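Local coordinates for protein rutinosidase (Aspergillus niger, PDB 6I1A) that hydrolyses glycosidic bonds as a secreted family 5 glycoside hydrolase, a rutinosidase that splits the disaccharide rutinose from plant flavonoid glycosides such as rutin, at residues A[27-33]-A[70-75]; A[91-97]-A[132-138]; A[205-211]-A[244-248]. All blocks are in the same frame, centred on the assembly; numbering follows the deposited sequence.

Contact 1. Residues A[27-33]-A[70-75]; sequences LGGWLEQ and RYATLI. Unlike the reference sequence in segment 70-75: Leu-74 (reference Trp).
Trp-30, in the loop that follows barrel strand 22-26, packs against Tyr-71 and Ile-75 at the C-terminal part of helix 63-73 and the residues just beyond it. Its indole NE1 donates to the backbone oxygen of Tyr-71 at 2.9 Å. The N-H points almost straight at its target (175°), and the oxygen lies in the ring plane. With CG anti to the backbone N (chi1 175°), the indole slots between two aliphatic groups. Ile-75 CB sits over one face, 3.8 Å from the centroid of the five-membered ring, and Leu-31 CD2 covers the opposite face, 3.8 Å above the plane. Bond and sandwich together should restrain rotation of the indole.

In the TIM barrel, chain leaving the C-terminal end of a strand forms part of the rim, and here residues 27-33 turn sharply, with a positive phi at Gly-29. The extended side chain of Arg-70 reaches that turn side-on, giving Gly-29 O two donors: NE at 3.0 Å and NH2 at 2.9 Å. Leu-74 CD2 lies 3.4 Å above the guanidinium plane of Arg-70, toward one side of it. A third, weak bond runs from Arg-70 NE to Gln-33 OE1 at 2.8 Å, with the amide and guanidinium planes 83° apart.

The other end of the Gln-33 amide serves its own loop: NE2 donates to Trp-30 O at 2.9 Å, approaching from above the carbonyl plane. NE2 also gives a hydrogen bond to a water, which in turn donates to Leu-31 O and accepts from Tyr-71 OH, bridging the two segments. Leu-31 CD2 additionally touches the Tyr-71 ring at CD1. Beyond the segments, Asp-38 forms a salt bridge with Arg-70 NH1, and Phe-41 makes a cation-pi contact with the same guanidinium.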
loop_
_atom_site.group_PDB
_atom_site.type_symbol
_atom_site.label_atom_id
_atom_site.label_comp_id
_atom_site.label_asym_id
_atom_site.label_seq_id
_atom_site.Cartn_x
_atom_site.Cartn_y
_atom_site.Cartn_z
ATOM N N LEU A 27 15.091 14.136 -17.932
ATOM C CA LEU A 27 15.161 14.205 -19.403
ATOM C C LEU A 27 14.851 12.804 -19.920
ATOM O O LEU A 27 15.700 12.163 -20.607
ATOM C CB LEU A 27 16.509 14.769 -19.849
ATOM C CG LEU A 27 16.930 16.116 -19.331
ATOM C CD1 LEU A 27 18.258 16.552 -19.918
ATOM C CD2 LEU A 27 15.874 17.196 -19.571
ATOM N N GLY A 28 13.686 12.264 -19.602
ATOM C CA GLY A 28 13.296 10.940 -20.028
ATOM C C GLY A 28 12.880 10.878 -21.476
ATOM O O GLY A 28 12.576 11.896 -22.093
ATOM N N GLY A 29 12.836 9.680 -22.053
ATOM C CA GLY A 29 12.383 9.503 -23.420
ATOM C C GLY A 29 13.342 10.065 -24.428
ATOM O O GLY A 29 12.979 10.175 -25.605
ATOM N N TRP A 30 14.560 10.361 -24.012
ATOM C CA TRP A 30 15.584 11.051 -24.851
ATOM C C TRP A 30 16.665 10.043 -25.230
ATOM O O TRP A 30 16.776 9.674 -26.424
ATOM C CB TRP A 30 16.132 12.252 -24.132
ATOM C CG TRP A 30 17.259 12.949 -24.834
ATOM C CD1 TRP A 30 17.418 13.174 -26.188
ATOM C CD2 TRP A 30 18.388 13.569 -24.208
ATOM N NE1 TRP A 30 18.572 13.873 -26.427
ATOM C CE2 TRP A 30 19.197 14.134 -25.225
ATOM C CE3 TRP A 30 18.815 13.691 -22.887
ATOM C CZ2 TRP A 30 20.364 14.826 -24.913
ATOM C CZ3 TRP A 30 19.982 14.338 -22.620
ATOM C CH2 TRP A 30 20.743 14.929 -23.603
ATOM N N LEU A 31 17.399 9.568 -24.238
ATOM C CA LEU A 31 18.447 8.543 -24.429
ATOM C C LEU A 31 17.939 7.128 -24.116
ATOM O O LEU A 31 18.667 6.168 -24.387
ATOM C CB LEU A 31 19.682 8.909 -23.599
ATOM C CG LEU A 31 20.216 10.310 -23.853
ATOM C CD1 LEU A 31 21.451 10.613 -23.001
ATOM C CD2 LEU A 31 20.526 10.526 -25.355
ATOM N N GLU A 32 16.724 6.991 -23.609
ATOM C CA GLU A 32 16.028 5.712 -23.462
ATOM C C GLU A 32 14.599 5.912 -23.964
ATOM O O GLU A 32 14.046 7.010 -23.653
ATOM C CB GLU A 32 16.070 5.244 -22.002
ATOM C CG GLU A 32 15.557 6.228 -20.940
ATOM C CD GLU A 32 14.069 6.278 -20.701
ATOM O OE1 GLU A 32 13.573 7.363 -20.415
ATOM O OE2 GLU A 32 13.431 5.191 -20.706
ATOM N N GLN A 33 14.042 4.933 -24.624
ATOM C CA GLN A 33 12.758 5.170 -25.366
ATOM C C GLN A 33 11.647 4.380 -24.679
ATOM O O GLN A 33 11.855 3.232 -24.265
ATOM C CB GLN A 33 12.883 4.717 -26.831
ATOM C CG GLN A 33 14.138 5.245 -27.523
ATOM C CD GLN A 33 14.312 6.723 -27.395
ATOM O OE1 GLN A 33 13.360 7.540 -27.410
ATOM N NE2 GLN A 33 15.563 7.164 -27.283
ATOM N N ARG A 70 16.789 11.444 -33.050
ATOM C CA ARG A 70 16.069 11.808 -31.811
ATOM C C ARG A 70 17.032 12.357 -30.770
ATOM O O ARG A 70 16.689 13.349 -30.075
ATOM C CB ARG A 70 15.316 10.589 -31.295
ATOM C CG ARG A 70 14.429 10.893 -30.076
ATOM C CD ARG A 70 13.456 9.789 -29.776
ATOM N NE ARG A 70 12.646 9.994 -28.597
ATOM C CZ ARG A 70 11.480 10.658 -28.543
ATOM N NH1 ARG A 70 11.018 11.247 -29.650
ATOM N NH2 ARG A 70 10.826 10.776 -27.407
ATOM N N TYR A 71 18.178 11.706 -30.566
ATOM C CA TYR A 71 19.183 12.238 -29.605
ATOM C C TYR A 71 19.525 13.705 -29.903
ATOM O O TYR A 71 19.673 14.558 -29.039
ATOM C CB TYR A 71 20.478 11.417 -29.566
ATOM C CG TYR A 71 20.312 9.927 -29.340
ATOM C CD1 TYR A 71 19.267 9.422 -28.577
ATOM C CD2 TYR A 71 21.288 9.044 -29.733
ATOM C CE1 TYR A 71 19.072 8.071 -28.382
ATOM C CE2 TYR A 71 21.163 7.698 -29.480
ATOM C CZ TYR A 71 20.079 7.194 -28.769
ATOM O OH TYR A 71 19.951 5.846 -28.547
ATOM N N ALA A 72 19.741 13.977 -31.193
ATOM C CA ALA A 72 20.164 15.321 -31.618
ATOM C C ALA A 72 19.043 16.350 -31.539
ATOM O O ALA A 72 19.393 17.541 -31.428
ATOM C CB ALA A 72 20.676 15.165 -33.044
ATOM N N THR A 73 17.785 15.973 -31.559
ATOM C CA THR A 73 16.686 16.937 -31.722
ATOM C C THR A 73 15.711 17.019 -30.555
ATOM O O THR A 73 15.138 18.099 -30.372
ATOM C CB THR A 73 15.922 16.646 -32.997
ATOM O OG1 THR A 73 15.358 15.344 -32.932
ATOM C CG2 THR A 73 16.787 16.856 -34.221
ATOM N N LEU A 74 15.509 15.983 -29.762
ATOM C CA LEU A 74 14.404 16.028 -28.766
ATOM C C LEU A 74 14.730 17.005 -27.641
ATOM O O LEU A 74 13.849 17.768 -27.210
ATOM C CB LEU A 74 14.157 14.639 -28.184
ATOM C CG LEU A 74 12.980 14.552 -27.207
ATOM C CD1 LEU A 74 11.619 14.605 -27.929
ATOM C CD2 LEU A 74 13.023 13.293 -26.366
ATOM N N ILE A 75 15.950 16.928 -27.095
ATOM C CA ILE A 75 16.414 17.813 -25.991
ATOM C C ILE A 75 17.556 18.646 -26.497
ATOM O O ILE A 75 18.595 18.106 -26.910
ATOM C CB ILE A 75 16.806 17.049 -24.706
ATOM C CG1 ILE A 75 15.630 16.229 -24.190
ATOM C CG2 ILE A 75 17.405 17.990 -23.665
ATOM C CD1 ILE A 75 14.446 17.014 -23.683
HETATM O O HOH W 1 17.862 5.149 -26.867
#

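Contact 2. Residues A[91-97]-A[132-138]; sequences LRIPTTY and IIIDTHS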
loop_
_atom_site.group_PDB
_atom_site.type_symbol
_atom_site.label_atom_id
_atom_site.label_comp_id
_atom_site.label_asym_id
_atom_site.label_seq_id
_atom_site.Cartn_x
_atom_site.Cartn_y
_atom_site.Cartn_z
ATOM N N LEU A 91 19.068 18.170 -13.196
ATOM C CA LEU A 91 18.663 17.347 -14.334
ATOM C C LEU A 91 18.941 15.905 -14.002
ATOM O O LEU A 91 20.108 15.571 -13.734
ATOM C CB LEU A 91 19.375 17.735 -15.629
ATOM C CG LEU A 91 19.225 19.193 -16.087
ATOM C CD1 LEU A 91 20.125 19.508 -17.261
ATOM C CD2 LEU A 91 17.787 19.516 -16.400
ATOM N N ARG A 92 17.929 15.066 -14.001
ATOM C CA ARG A 92 18.136 13.611 -13.899
ATOM C C ARG A 92 18.072 13.070 -15.301
ATOM O O ARG A 92 17.093 13.348 -16.054
ATOM C CB ARG A 92 17.085 12.966 -13.022
ATOM C CG ARG A 92 17.221 11.450 -12.952
ATOM C CD ARG A 92 16.435 10.849 -11.818
ATOM N NE ARG A 92 16.525 9.409 -11.636
ATOM C CZ ARG A 92 15.713 8.486 -12.136
ATOM N NH1 ARG A 92 14.711 8.801 -12.963
ATOM N NH2 ARG A 92 15.877 7.218 -11.740
ATOM N N ILE A 93 19.095 12.345 -15.747
ATOM C CA ILE A 93 19.254 11.909 -17.128
ATOM C C ILE A 93 19.294 10.396 -17.227
ATOM O O ILE A 93 20.364 9.771 -17.005
ATOM C CB ILE A 93 20.459 12.573 -17.834
ATOM C CG1 ILE A 93 20.516 14.074 -17.601
ATOM C CG2 ILE A 93 20.408 12.192 -19.287
ATOM C CD1 ILE A 93 21.645 14.799 -18.277
ATOM N N PRO A 94 18.165 9.740 -17.526
ATOM C CA PRO A 94 18.113 8.299 -17.731
ATOM C C PRO A 94 18.843 7.931 -19.024
ATOM O O PRO A 94 18.616 8.528 -20.074
ATOM C CB PRO A 94 16.613 7.977 -17.827
ATOM C CG PRO A 94 15.972 9.129 -17.123
ATOM C CD PRO A 94 16.809 10.334 -17.492
ATOM N N THR A 95 19.715 6.928 -18.919
ATOM C CA THR A 95 20.458 6.387 -20.061
ATOM C C THR A 95 20.237 4.879 -20.109
ATOM O O THR A 95 20.002 4.223 -19.063
ATOM C CB THR A 95 21.943 6.716 -19.942
ATOM O OG1 THR A 95 22.588 6.047 -18.837
ATOM C CG2 THR A 95 22.226 8.193 -19.818
ATOM N N THR A 96 20.356 4.295 -21.307
ATOM C CA THR A 96 20.470 2.827 -21.383
ATOM C C THR A 96 21.922 2.437 -21.073
ATOM O O THR A 96 22.836 3.235 -21.273
ATOM C CB THR A 96 20.059 2.251 -22.723
ATOM O OG1 THR A 96 21.072 2.603 -23.682
ATOM C CG2 THR A 96 18.708 2.775 -23.182
ATOM N N TYR A 97 22.119 1.203 -20.678
ATOM C CA TYR A 97 23.527 0.746 -20.450
ATOM C C TYR A 97 24.293 0.807 -21.772
ATOM O O TYR A 97 25.533 0.857 -21.734
ATOM C CB TYR A 97 23.631 -0.643 -19.817
ATOM C CG TYR A 97 23.067 -1.761 -20.625
ATOM C CD1 TYR A 97 23.773 -2.268 -21.720
ATOM C CD2 TYR A 97 21.809 -2.302 -20.365
ATOM C CE1 TYR A 97 23.283 -3.300 -22.473
ATOM C CE2 TYR A 97 21.299 -3.328 -21.152
ATOM C CZ TYR A 97 22.054 -3.842 -22.204
ATOM O OH TYR A 97 21.534 -4.829 -23.004
ATOM N N ILE A 132 23.721 17.404 -12.060
ATOM C CA ILE A 132 23.389 16.365 -13.027
ATOM C C ILE A 132 23.364 15.024 -12.313
ATOM O O ILE A 132 24.417 14.618 -11.782
ATOM C CB ILE A 132 24.356 16.346 -14.210
ATOM C CG1 ILE A 132 24.594 17.738 -14.823
ATOM C CG2 ILE A 132 23.907 15.360 -15.232
ATOM C CD1 ILE A 132 23.358 18.345 -15.510
ATOM N N ILE A 133 22.268 14.301 -12.403
ATOM C CA ILE A 133 22.211 12.885 -11.976
ATOM C C ILE A 133 22.296 11.990 -13.205
ATOM O O ILE A 133 21.420 12.084 -14.074
ATOM C CB ILE A 133 20.950 12.550 -11.206
ATOM C CG1 ILE A 133 20.823 13.410 -9.948
ATOM C CG2 ILE A 133 20.825 11.055 -10.880
ATOM C CD1 ILE A 133 19.405 13.481 -9.414
ATOM N N ILE A 134 23.354 11.177 -13.349
ATOM C CA ILE A 134 23.477 10.238 -14.458
ATOM C C ILE A 134 22.912 8.887 -13.989
ATOM O O ILE A 134 23.445 8.304 -13.012
ATOM C CB ILE A 134 24.913 10.093 -15.002
ATOM C CG1 ILE A 134 25.464 11.434 -15.485
ATOM C CG2 ILE A 134 24.930 9.025 -16.082
ATOM C CD1 ILE A 134 26.938 11.363 -15.847
ATOM N N ASP A 135 21.821 8.440 -14.597
ATOM C CA ASP A 135 21.127 7.213 -14.210
ATOM C C ASP A 135 21.337 6.142 -15.272
ATOM O O ASP A 135 20.978 6.349 -16.450
ATOM C CB ASP A 135 19.651 7.600 -14.035
ATOM C CG ASP A 135 18.665 6.469 -14.175
ATOM O OD1 ASP A 135 18.914 5.317 -13.784
ATOM O OD2 ASP A 135 17.530 6.821 -14.632
ATOM N N THR A 136 21.876 4.988 -14.884
ATOM C CA THR A 136 21.920 3.810 -15.753
ATOM C C THR A 136 20.590 3.069 -15.600
ATOM O O THR A 136 20.462 2.240 -14.670
ATOM C CB THR A 136 23.178 2.966 -15.511
ATOM O OG1 THR A 136 23.248 2.616 -14.145
ATOM C CG2 THR A 136 24.399 3.786 -15.847
ATOM N N HIS A 137 19.610 3.458 -16.428
ATOM C CA HIS A 137 18.211 3.062 -16.247
ATOM C C HIS A 137 18.004 1.577 -16.477
ATOM O O HIS A 137 17.185 0.947 -15.777
ATOM C CB HIS A 137 17.376 3.903 -17.225
ATOM C CG HIS A 137 16.020 4.291 -16.744
ATOM N ND1 HIS A 137 15.864 5.057 -15.631
ATOM C CD2 HIS A 137 14.801 4.182 -17.350
ATOM C CE1 HIS A 137 14.579 5.336 -15.518
ATOM N NE2 HIS A 137 13.902 4.832 -16.537
ATOM N N SER A 138 18.775 1.012 -17.410
ATOM C CA SER A 138 18.836 -0.433 -17.662
ATOM C C SER A 138 20.231 -0.953 -17.317
ATOM O O SER A 138 21.197 -0.189 -17.411
ATOM C CB SER A 138 18.516 -0.768 -19.111
ATOM O OG SER A 138 19.151 0.125 -20.014
#
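Arg-92 carries its CG anti to the backbone N (chi1 177°) on a chain extended out to NE, and Asp-135 on the adjacent strand likewise holds CG opposite its N (chi1 157°); these torsions bring guanidinium and carboxylate face to face. Their planes are 18° apart, and Asp-135 OD2 is 3.4 Å from Arg-92 NH2, lying over the guanidinium rather than in line with an N-H. The salt bridge is therefore one of charge alone, while the N-H groups of Arg-92 are used elsewhere, by Glu-190, Glu-303, Asp-264, Asn-26 and Asn-193.

Asp-135 OD2 also accepts a short hydrogen bond from His-137 ND1, 2.6 Å, met on the syn side. The imidazole is packed from one face by Pro-94, whose CB is 3.9 Å from the ring centroid. Two donors from Thr-95 converge on Asp-135 O: the backbone N at 2.8 Å and OG1 at 2.9 Å, the latter from above the carbonyl plane. The same OG1 takes a bond from Trp-100 NE1. Past the strand ends, Tyr-97 N donates to Ser-138 OG at 3.2 Å.

Where Leu-91, Ile-93 and Ile-132 meet, on the face that also carries Thr-95, the contact is apolar: Leu-91 CD1 and Ile-132 CD1 meet at 3.9 Å beside helix 113-128. Backbone bonds alternate in direction, beginning with Ile-133 N to Leu-91 O at 2.8 Å and ending with His-137 N to Thr-95 O. This register joins neighbouring strands 90-95 and 131-136, which with helix 113-128 form a beta-alpha-beta unit of the TIM barrel, with Arg-92 and Asp-135 facing the barrel interior and the helix against the other face.

Contact 3. Residues A[205-211]-A[244-248]; sequences FGTPLAL and SFKYP. With NAG (2-acetamido-2-deoxy-beta-D-glucopyranose), chain F; EDO (1,2-ethanediol), chain H.
Phe-245 and Phe-205 form an edge-to-face pair, the edge of Phe-245 directed at the face of Phe-205, with centroids 5.0 Å apart and planes at 73°. Phe-245 CG stands anti to its carbonyl carbon (chi1 -52°), which turns the ring toward the other loop and lays one of its faces on Gly-206. There the glycine CA sits 3.4 Å from the ring centroid and close to the normal, a tight CH-pi contact. A looser one follows, with Pro-208 CG over a face of Tyr-247 at 4.3 Å from the centroid.

The polar part of the contact is carried by Lys-246. Bends at chi2 (-60°) and chi3 fold its chain along Pro-208, so that NZ donates to two backbone oxygens of the opposite loop, Pro-208 O at 2.9 Å and Leu-211 O at 2.9 Å. NZ also forms a salt bridge with Asp-274 of the second subunit, and Tyr-250 adds a cation-pi contact.

Both segments lie in loops that follow strands of the TIM barrel: 205-211 comes after strand 187-190 and before helix 213-233, whereas the loop of 244-248 comes after strand 239-241 and leads into helix 248-252. A water bridges the two loops, donating to Thr-207 O at 2.9 Å and accepting from Phe-245 N at 3.0 Å.

Further out, the first loop contains an ST turn, in which Thr-207 OG1 accepts from Leu-209 N at 3.1 Å, and the 3-10 turn of 208-210. Thr-207 OG1 is also hydrogen-bonded to Val-204 O, and Ser-244 OG to Pro-195 O. Leu-209 lies beside an attached N-acetylglucosamine, while on the other flank a 1,2-ethanediol, probably from the crystallisation liquor, donates through O1 to Lys-246 O.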
loop_
_atom_site.group_PDB
_atom_site.type_symbol
_atom_site.label_atom_id
_atom_site.label_comp_id
_atom_site.label_asym_id
_atom_site.label_seq_id
_atom_site.Cartn_x
_atom_site.Cartn_y
_atom_site.Cartn_z
ATOM N N PHE A 205 3.799 -4.016 -8.853
ATOM C CA PHE A 205 4.814 -2.993 -9.226
ATOM C C PHE A 205 4.463 -1.709 -8.478
ATOM O O PHE A 205 3.286 -1.414 -8.211
ATOM C CB PHE A 205 4.868 -2.783 -10.743
ATOM C CG PHE A 205 6.213 -2.240 -11.206
ATOM C CD1 PHE A 205 7.352 -3.000 -11.130
ATOM C CD2 PHE A 205 6.324 -0.933 -11.643
ATOM C CE1 PHE A 205 8.584 -2.482 -11.494
ATOM C CE2 PHE A 205 7.552 -0.420 -12.034
ATOM C CZ PHE A 205 8.662 -1.214 -12.000
ATOM N N GLY A 206 5.485 -0.925 -8.107
ATOM C CA GLY A 206 5.273 0.234 -7.267
ATOM C C GLY A 206 5.157 -0.008 -5.782
ATOM O O GLY A 206 4.888 0.968 -5.068
ATOM N N THR A 207 5.263 -1.261 -5.350
ATOM C CA THR A 207 5.093 -1.622 -3.949
ATOM C C THR A 207 6.302 -2.422 -3.464
ATOM O O THR A 207 7.071 -2.991 -4.296
ATOM C CB THR A 207 3.864 -2.490 -3.716
ATOM O OG1 THR A 207 4.082 -3.855 -4.023
ATOM C CG2 THR A 207 2.638 -1.988 -4.454
ATOM N N PRO A 208 6.437 -2.617 -2.157
ATOM C CA PRO A 208 7.533 -3.450 -1.639
ATOM C C PRO A 208 7.487 -4.897 -2.132
ATOM O O PRO A 208 8.523 -5.565 -2.074
ATOM C CB PRO A 208 7.328 -3.380 -0.125
ATOM C CG PRO A 208 6.769 -1.963 0.062
ATOM C CD PRO A 208 5.797 -1.824 -1.072
ATOM N N LEU A 209 6.352 -5.388 -2.555
ATOM C CA LEU A 209 6.252 -6.797 -2.976
ATOM C C LEU A 209 6.856 -6.995 -4.368
ATOM O O LEU A 209 6.943 -8.146 -4.812
ATOM C CB LEU A 209 4.790 -7.235 -3.000
ATOM C CG LEU A 209 4.093 -7.217 -1.633
ATOM C CD1 LEU A 209 2.717 -7.844 -1.776
ATOM C CD2 LEU A 209 4.950 -7.863 -0.533
ATOM N N ALA A 210 7.311 -5.922 -5.038
ATOM C CA ALA A 210 7.939 -6.083 -6.368
ATOM C C ALA A 210 9.349 -6.654 -6.230
ATOM O O ALA A 210 9.863 -7.161 -7.248
ATOM C CB ALA A 210 8.001 -4.755 -7.031
ATOM N N LEU A 211 9.949 -6.645 -5.072
ATOM C CA LEU A 211 11.344 -7.122 -4.853
ATOM C C LEU A 211 11.370 -8.043 -3.647
ATOM O O LEU A 211 11.009 -7.587 -2.531
ATOM C CB LEU A 211 12.272 -5.911 -4.723
ATOM C CG LEU A 211 13.779 -6.222 -4.552
ATOM C CD1 LEU A 211 14.357 -6.838 -5.849
ATOM C CD2 LEU A 211 14.551 -4.971 -4.170
ATOM N N SER A 244 14.291 0.267 -5.376
ATOM C CA SER A 244 12.992 -0.279 -5.819
ATOM C C SER A 244 11.899 0.539 -5.119
ATOM O O SER A 244 12.013 1.752 -4.980
ATOM C CB SER A 244 12.929 -1.780 -5.586
ATOM O OG SER A 244 11.839 -2.388 -6.271
ATOM N N PHE A 245 10.866 -0.129 -4.629
ATOM C CA PHE A 245 9.720 0.506 -3.948
ATOM C C PHE A 245 9.700 0.055 -2.517
ATOM O O PHE A 245 8.654 0.187 -1.871
ATOM C CB PHE A 245 8.423 0.207 -4.701
ATOM C CG PHE A 245 8.494 0.543 -6.165
ATOM C CD1 PHE A 245 8.420 1.874 -6.587
ATOM C CD2 PHE A 245 8.713 -0.443 -7.090
ATOM C CE1 PHE A 245 8.537 2.158 -7.955
ATOM C CE2 PHE A 245 8.833 -0.168 -8.431
ATOM C CZ PHE A 245 8.753 1.123 -8.859
ATOM N N LYS A 246 10.825 -0.390 -1.960
ATOM C CA LYS A 246 10.953 -0.607 -0.504
ATOM C C LYS A 246 10.972 0.753 0.182
ATOM O O LYS A 246 11.478 1.778 -0.395
ATOM C CB LYS A 246 12.284 -1.301 -0.189
ATOM C CG LYS A 246 12.437 -2.602 -0.859
ATOM C CD LYS A 246 11.419 -3.590 -0.501
ATOM C CE LYS A 246 11.849 -5.031 -0.525
ATOM N NZ LYS A 246 10.691 -5.906 -0.153
ATOM N N TYR A 247 10.477 0.810 1.389
ATOM C CA TYR A 247 10.690 2.038 2.199
ATOM C C TYR A 247 12.184 2.220 2.419
ATOM O O TYR A 247 12.905 1.238 2.539
ATOM C CB TYR A 247 9.877 1.861 3.461
ATOM C CG TYR A 247 8.420 1.703 3.090
ATOM C CD1 TYR A 247 7.936 2.161 1.849
ATOM C CD2 TYR A 247 7.618 0.875 3.805
ATOM C CE1 TYR A 247 6.623 1.913 1.438
ATOM C CE2 TYR A 247 6.295 0.670 3.447
ATOM C CZ TYR A 247 5.786 1.188 2.275
ATOM O OH TYR A 247 4.495 0.857 1.923
ATOM N N PRO A 248 12.725 3.472 2.426
ATOM C CA PRO A 248 14.143 3.676 2.670
ATOM C C PRO A 248 14.591 2.961 3.936
ATOM O O PRO A 248 15.724 2.482 3.977
ATOM C CB PRO A 248 14.285 5.211 2.774
ATOM C CG PRO A 248 13.135 5.730 1.910
ATOM C CD PRO A 248 12.029 4.739 2.116
HETATM C C1 NAG F . 5.384 -11.816 -4.981
HETATM C C2 NAG F . 5.194 -11.790 -3.457
HETATM C C3 NAG F . 3.867 -12.567 -3.134
HETATM C C4 NAG F . 2.703 -11.994 -3.904
HETATM C C5 NAG F . 3.004 -12.080 -5.384
HETATM C C6 NAG F . 1.899 -11.515 -6.226
HETATM C C7 NAG F . 7.213 -11.658 -2.105
HETATM C C8 NAG F . 8.282 -12.450 -1.378
HETATM N N2 NAG F . 6.334 -12.362 -2.781
HETATM O O3 NAG F . 3.600 -12.386 -1.721
HETATM O O4 NAG F . 1.547 -12.864 -3.684
HETATM O O5 NAG F . 4.222 -11.297 -5.609
HETATM O O6 NAG F . 2.070 -11.802 -7.615
HETATM O O7 NAG F . 7.221 -10.417 -2.108
HETATM C C1 EDO H . 14.480 3.416 -0.855
HETATM O O1 EDO H . 13.971 2.118 -0.810
HETATM C C2 EDO H . 14.122 4.005 -2.155
HETATM O O2 EDO H . 15.220 4.328 -2.858
HETATM O O HOH W 2 9.999 -2.983 -4.189
#

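How the contacts relate
Contacts 1 and 2 are buried and adjoin each other, their centres 12 Å apart: Leu-27 N lies 2.9 Å from Arg-92 O, a probable hydrogen bond, and Leu-31 and Glu-32 pack on Pro-94. Contact 2 is the more central, about 6 Å from the chain centre, and shows regular strand pairing with an interior face carrying a stacked arginine and aspartate. Contact 1 joins a loop to a helix end through side-chain-to-backbone bonds around an indole. Contact 3, on the other side of the chain centre from contact 1, touches neither. Only partly buried, it joins two loops by aromatic and CH-pi packing and by a lysine that bonds two backbone oxygens, and it alone meets the second subunit.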